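Local coordinates for hypothetical protein PH1136 (Pyrococcus horikoshii, PDB 1IXL) that is of unknown function but adopts the hot-dog fold of the thioesterase superfamily and may hydrolyse acyl-CoA thioesters, at residues Ala28-Thr34 and Gly84-Lys90; Ala58-Val63 and Ala89-Ile93. All blocks are in the same frame, centred on the assembly; numbering follows the deposited sequence.

Interaction 1: Ala28-Thr34 and Gly84-Lys90; sequences AEVELET and GDKLVAK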
loop_
_atom_site.group_PDB
_atom_site.type_symbol
_atom_site.label_atom_id
_atom_site.label_comp_id
_atom_site.label_asym_id
_atom_site.label_seq_id
_atom_site.Cartn_x
_atom_site.Cartn_y
_atom_site.Cartn_z
ATOM N N ALA A 28 -5.837 4.107 -5.772
ATOM C CA ALA A 28 -5.293 4.958 -4.715
ATOM C C ALA A 28 -3.782 5.087 -4.823
ATOM O O ALA A 28 -3.112 4.218 -5.377
ATOM C CB ALA A 28 -5.662 4.414 -3.355
ATOM N N GLU A 29 -3.270 6.201 -4.307
ATOM C CA GLU A 29 -1.845 6.472 -4.307
ATOM C C GLU A 29 -1.472 6.951 -2.916
ATOM O O GLU A 29 -2.156 7.799 -2.326
ATOM C CB GLU A 29 -1.480 7.528 -5.359
ATOM C CG GLU A 29 -1.686 7.056 -6.799
ATOM C CD GLU A 29 -1.204 8.070 -7.822
ATOM O OE1 GLU A 29 -0.687 9.137 -7.405
ATOM O OE2 GLU A 29 -1.336 7.796 -9.038
ATOM N N VAL A 30 -0.388 6.389 -2.391
ATOM C CA VAL A 30 0.090 6.721 -1.055
ATOM C C VAL A 30 1.611 6.906 -1.132
ATOM O O VAL A 30 2.299 6.131 -1.786
ATOM C CB VAL A 30 -0.219 5.576 -0.057
ATOM C CG1 VAL A 30 0.135 6.014 1.352
ATOM C CG2 VAL A 30 -1.699 5.164 -0.156
ATOM N N GLU A 31 2.129 7.929 -0.469
ATOM C CA GLU A 31 3.562 8.184 -0.516
ATOM C C GLU A 31 4.195 7.987 0.852
ATOM O O GLU A 31 3.543 8.151 1.891
ATOM C CB GLU A 31 3.835 9.607 -1.013
ATOM C CG GLU A 31 3.124 10.685 -0.222
ATOM C CD GLU A 31 3.599 12.096 -0.588
ATOM O OE1 GLU A 31 3.801 12.359 -1.793
ATOM O OE2 GLU A 31 3.757 12.931 0.330
ATOM N N LEU A 32 5.473 7.623 0.845
ATOM C CA LEU A 32 6.186 7.408 2.090
ATOM C C LEU A 32 7.628 7.879 1.968
ATOM O O LEU A 32 8.333 7.520 1.015
ATOM C CB LEU A 32 6.187 5.918 2.459
ATOM C CG LEU A 32 7.026 5.444 3.659
ATOM C CD1 LEU A 32 6.469 6.011 4.953
ATOM C CD2 LEU A 32 6.990 3.910 3.730
ATOM N N GLU A 33 8.039 8.704 2.923
ATOM C CA GLU A 33 9.418 9.184 2.995
ATOM C C GLU A 33 10.073 8.177 3.940
ATOM O O GLU A 33 9.642 8.030 5.092
ATOM C CB GLU A 33 9.480 10.586 3.619
ATOM C CG GLU A 33 9.110 11.711 2.658
ATOM C CD GLU A 33 10.140 11.894 1.558
ATOM O OE1 GLU A 33 9.888 12.712 0.640
ATOM O OE2 GLU A 33 11.204 11.224 1.618
ATOM N N THR A 34 11.074 7.453 3.460
ATOM C CA THR A 34 11.724 6.480 4.328
ATOM C C THR A 34 12.608 7.186 5.351
ATOM O O THR A 34 13.228 8.212 5.041
ATOM C CB THR A 34 12.538 5.466 3.525
ATOM O OG1 THR A 34 13.499 6.142 2.707
ATOM C CG2 THR A 34 11.611 4.635 2.652
ATOM N N GLY A 84 15.989 7.686 2.986
ATOM C CA GLY A 84 16.029 8.954 2.282
ATOM C C GLY A 84 15.226 8.879 0.993
ATOM O O GLY A 84 14.845 9.911 0.439
ATOM N N ASP A 85 14.984 7.667 0.495
ATOM C CA ASP A 85 14.181 7.507 -0.714
ATOM C C ASP A 85 12.747 7.895 -0.366
ATOM O O ASP A 85 12.285 7.669 0.748
ATOM C CB ASP A 85 14.170 6.041 -1.210
ATOM C CG ASP A 85 15.492 5.595 -1.812
ATOM O OD1 ASP A 85 16.408 6.435 -1.991
ATOM O OD2 ASP A 85 15.607 4.393 -2.126
ATOM N N LYS A 86 12.059 8.502 -1.321
ATOM C CA LYS A 86 10.665 8.869 -1.155
ATOM C C LYS A 86 9.983 7.864 -2.074
ATOM O O LYS A 86 10.355 7.744 -3.257
ATOM C CB LYS A 86 10.395 10.281 -1.667
ATOM C CG LYS A 86 8.918 10.660 -1.639
ATOM C CD LYS A 86 8.617 11.758 -2.643
ATOM C CE LYS A 86 7.162 11.732 -3.059
ATOM N NZ LYS A 86 6.292 11.810 -1.859
ATOM N N LEU A 87 9.009 7.139 -1.542
ATOM C CA LEU A 87 8.311 6.118 -2.317
ATOM C C LEU A 87 6.845 6.448 -2.542
ATOM O O LEU A 87 6.220 7.075 -1.696
ATOM C CB LEU A 87 8.380 4.766 -1.593
ATOM C CG LEU A 87 9.750 4.260 -1.107
ATOM C CD1 LEU A 87 9.564 2.913 -0.363
ATOM C CD2 LEU A 87 10.704 4.083 -2.298
ATOM N N VAL A 88 6.314 6.024 -3.687
ATOM C CA VAL A 88 4.899 6.223 -3.987
ATOM C C VAL A 88 4.288 4.898 -4.465
ATOM O O VAL A 88 4.700 4.338 -5.468
ATOM C CB VAL A 88 4.651 7.270 -5.093
ATOM C CG1 VAL A 88 3.133 7.400 -5.345
ATOM C CG2 VAL A 88 5.242 8.616 -4.698
ATOM N N ALA A 89 3.296 4.410 -3.740
ATOM C CA ALA A 89 2.630 3.181 -4.124
ATOM C C ALA A 89 1.356 3.542 -4.897
ATOM O O ALA A 89 0.591 4.393 -4.454
ATOM C CB ALA A 89 2.284 2.384 -2.874
ATOM N N LYS A 90 1.163 2.904 -6.052
ATOM C CA LYS A 90 -0.013 3.092 -6.893
ATOM C C LYS A 90 -0.763 1.756 -6.962
ATOM O O LYS A 90 -0.254 0.774 -7.488
ATOM C CB LYS A 90 0.412 3.582 -8.285
ATOM C CG LYS A 90 1.161 4.924 -8.186
ATOM C CD LYS A 90 1.499 5.553 -9.532
ATOM C CE LYS A 90 2.447 6.740 -9.307
ATOM N NZ LYS A 90 2.836 7.361 -10.609
HETATM O O HOH W 1 0.060 9.134 -11.076
HETATM O O HOH W 2 13.510 12.246 0.467
#

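Interaction 2: Ala58-Val63 and Ala89-Ile93; sequences AAMLAV and AKAKI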
loop_
_atom_site.group_PDB
_atom_site.type_symbol
_atom_site.label_atom_id
_atom_site.label_comp_id
_atom_site.label_asym_id
_atom_site.label_seq_id
_atom_site.Cartn_x
_atom_site.Cartn_y
_atom_site.Cartn_z
ATOM N N ALA A 58 -1.863 0.981 0.356
ATOM C CA ALA A 58 -2.413 1.530 -0.875
ATOM C C ALA A 58 -3.534 0.624 -1.406
ATOM O O ALA A 58 -4.583 1.094 -1.893
ATOM C CB ALA A 58 -1.292 1.685 -1.941
ATOM N N ALA A 59 -3.303 -0.677 -1.305
ATOM C CA ALA A 59 -4.260 -1.680 -1.749
ATOM C C ALA A 59 -5.572 -1.559 -0.957
ATOM O O ALA A 59 -6.659 -1.607 -1.540
ATOM C CB ALA A 59 -3.649 -3.088 -1.579
HETATM N N MSE A 60 -5.469 -1.378 0.358
HETATM C CA MSE A 60 -6.650 -1.221 1.190
HETATM C C MSE A 60 -7.422 0.028 0.743
HETATM O O MSE A 60 -8.656 0.048 0.789
HETATM C CB MSE A 60 -6.272 -1.076 2.673
HETATM C CG MSE A 60 -5.528 -2.271 3.304
HETATM SE SE MSE A 60 -6.481 -3.815 3.386
HETATM C CE MSE A 60 -6.288 -4.357 1.877
ATOM N N LEU A 61 -6.714 1.076 0.321
ATOM C CA LEU A 61 -7.411 2.299 -0.114
ATOM C C LEU A 61 -7.943 2.214 -1.528
ATOM O O LEU A 61 -8.845 2.968 -1.893
ATOM C CB LEU A 61 -6.529 3.551 0.053
ATOM C CG LEU A 61 -6.149 3.809 1.519
ATOM C CD1 LEU A 61 -5.422 5.148 1.678
ATOM C CD2 LEU A 61 -7.394 3.797 2.371
ATOM N N ALA A 62 -7.400 1.311 -2.337
ATOM C CA ALA A 62 -7.924 1.153 -3.681
ATOM C C ALA A 62 -9.321 0.519 -3.540
ATOM O O ALA A 62 -10.187 0.723 -4.391
ATOM C CB ALA A 62 -7.008 0.276 -4.524
ATOM N N VAL A 63 -9.547 -0.240 -2.467
ATOM C CA VAL A 63 -10.874 -0.845 -2.252
ATOM C C VAL A 63 -11.691 0.148 -1.441
ATOM O O VAL A 63 -12.856 0.393 -1.731
ATOM C CB VAL A 63 -10.773 -2.185 -1.511
ATOM C CG1 VAL A 63 -12.184 -2.750 -1.241
ATOM C CG2 VAL A 63 -9.945 -3.171 -2.361
ATOM N N ALA A 89 3.296 4.410 -3.740
ATOM C CA ALA A 89 2.630 3.181 -4.124
ATOM C C ALA A 89 1.356 3.542 -4.897
ATOM O O ALA A 89 0.591 4.393 -4.454
ATOM C CB ALA A 89 2.284 2.384 -2.874
ATOM N N LYS A 90 1.163 2.904 -6.052
ATOM C CA LYS A 90 -0.013 3.092 -6.893
ATOM C C LYS A 90 -0.763 1.756 -6.962
ATOM O O LYS A 90 -0.254 0.774 -7.488
ATOM C CB LYS A 90 0.412 3.582 -8.285
ATOM C CG LYS A 90 1.161 4.924 -8.186
ATOM C CD LYS A 90 1.499 5.553 -9.532
ATOM C CE LYS A 90 2.447 6.740 -9.307
ATOM N NZ LYS A 90 2.836 7.361 -10.609
ATOM N N ALA A 91 -1.975 1.743 -6.414
ATOM C CA ALA A 91 -2.812 0.541 -6.327
ATOM C C ALA A 91 -4.100 0.613 -7.148
ATOM O O ALA A 91 -4.829 1.588 -7.060
ATOM C CB ALA A 91 -3.168 0.291 -4.862
ATOM N N LYS A 92 -4.375 -0.419 -7.945
ATOM C CA LYS A 92 -5.604 -0.441 -8.745
ATOM C C LYS A 92 -6.309 -1.794 -8.655
ATOM O O LYS A 92 -5.664 -2.835 -8.707
ATOM C CB LYS A 92 -5.310 -0.132 -10.216
ATOM C CG LYS A 92 -6.591 -0.157 -11.089
ATOM C CD LYS A 92 -6.358 0.346 -12.498
ATOM C CE LYS A 92 -5.458 -0.571 -13.304
ATOM N NZ LYS A 92 -5.480 -0.183 -14.760
ATOM N N ILE A 93 -7.627 -1.779 -8.475
ATOM C CA ILE A 93 -8.375 -3.022 -8.428
ATOM C C ILE A 93 -8.327 -3.549 -9.859
ATOM O O ILE A 93 -8.723 -2.848 -10.786
ATOM C CB ILE A 93 -9.836 -2.790 -8.024
ATOM C CG1 ILE A 93 -9.905 -2.322 -6.568
ATOM C CG2 ILE A 93 -10.632 -4.081 -8.191
ATOM C CD1 ILE A 93 -11.324 -2.007 -6.100
#

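Interaction 1: Ala28-Thr34 and Gly84-Lys90
Residues 28-33 and 86-90 run as neighbouring antiparallel strands, their axes 4.5 Å apart at the closest and their directions 162° apart. Two hydrogen-bonded pairs carry the ladder. Val30 N reaches Ala89 O at 3.0 Å and Ala89 N reaches Val30 O at 2.8 Å; one step on, Leu32 N to Leu87 O and Leu87 N to Leu32 O both measure 2.7 Å. Between and beyond them lie the non-hydrogen-bonded pairs Glu29-Lys90, Glu31-Val88 and Glu33-Lys86. Past the last pair Thr34 N still bonds to Asp85 O (3.0 Å), and Thr34 OG1 donates to the same oxygen, Asp85 O, at 2.8 Å. Alternation then sorts the side chains, as expected of a hot-dog fold, in which an antiparallel sheet wraps around a long helix. Val30, Leu32, Leu87 and Ala89 share the buried face, where Val30, Leu87 and Ala89 rest on Leu54 of helix 48-63. The other face bears Glu29, Glu31, Glu33, Lys86, Val88 and Lys90. On it the salt bridge is diagonal: Lys86 NZ passes its cross-strand partner to meet Glu31 OE1 at 2.6 Å. Glu29 OE2 bonds to Tyr27 OH and to a water that only weakly reaches Lys90 NZ, while Lys90 makes a cation-pi contact with Tyr108. A second water joins Glu33 OE2 (2.8 Å) to Gly84 O (2.7 Å).

Interaction 2: Ala58-Val63 and Ala89-Ile93
Small side chains let a helix lie close to a sheet, and the end of helix 48-63 illustrates the rule against strand 86-97. The axes of segments 58-63 and 89-93 approach to 7.1 Å at an angle of 40°. Ala58 and Ala62, one helical turn apart, point toward the strand, and Ala89 and Ala91, two residues apart, point back. The methyl of Ala91 is the central bump: it settles between the two helix alanines, its CB 3.7 Å from Ala58 CB and 3.9 Å from Ala62 CB, and presses on the backbone at 3.4 Å from Ala58 O. Ala89 CB meets Ala58 CB at 3.8 Å on one side. Farther along, where the longer Ile93 takes over, its CD1 lies 3.4 Å from Ala62 O and 4.2 Å from Val63 CG2, covering the last helical residues. Lys90 and Lys92 have CA-to-CB bonds directed away from the helix, so the alternation of the strand keeps their charges off this surface. The side chain of Ala59, turned sideways, packs on Val105 of adjacent strand 100-109 and on Phe119 of strand 112-123, the next one over. With alanine methyls, Ile93 and Val63 as its material, the contact rests on close apolar fit, without hydrogen bond or salt bridge between the segments.

Overall arrangement
Strand 27-33 is the first of the three elements joined here, followed by helix 48-63 and, after strand 68-77, by strand 86-97, on which both contacts end. Interaction 1 closes the longer loop, with 49 residues between its segments; interaction 2 starts within that loop, at 58-63, and closes a shorter one of 25 residues, but ends at 89-93, slightly beyond the end of interaction 1, so the two loops cross rather than nest. Ala89 and Lys90 belong to both. Interaction 1 joins neighbouring strands edge to edge, and interaction 2 sets the helix against their sheet. The contacts also meet directly: Ala28 CB packs on Leu61 CB at 3.6 Å, and Val30 CG2 on Ala58 CA at 3.8 Å.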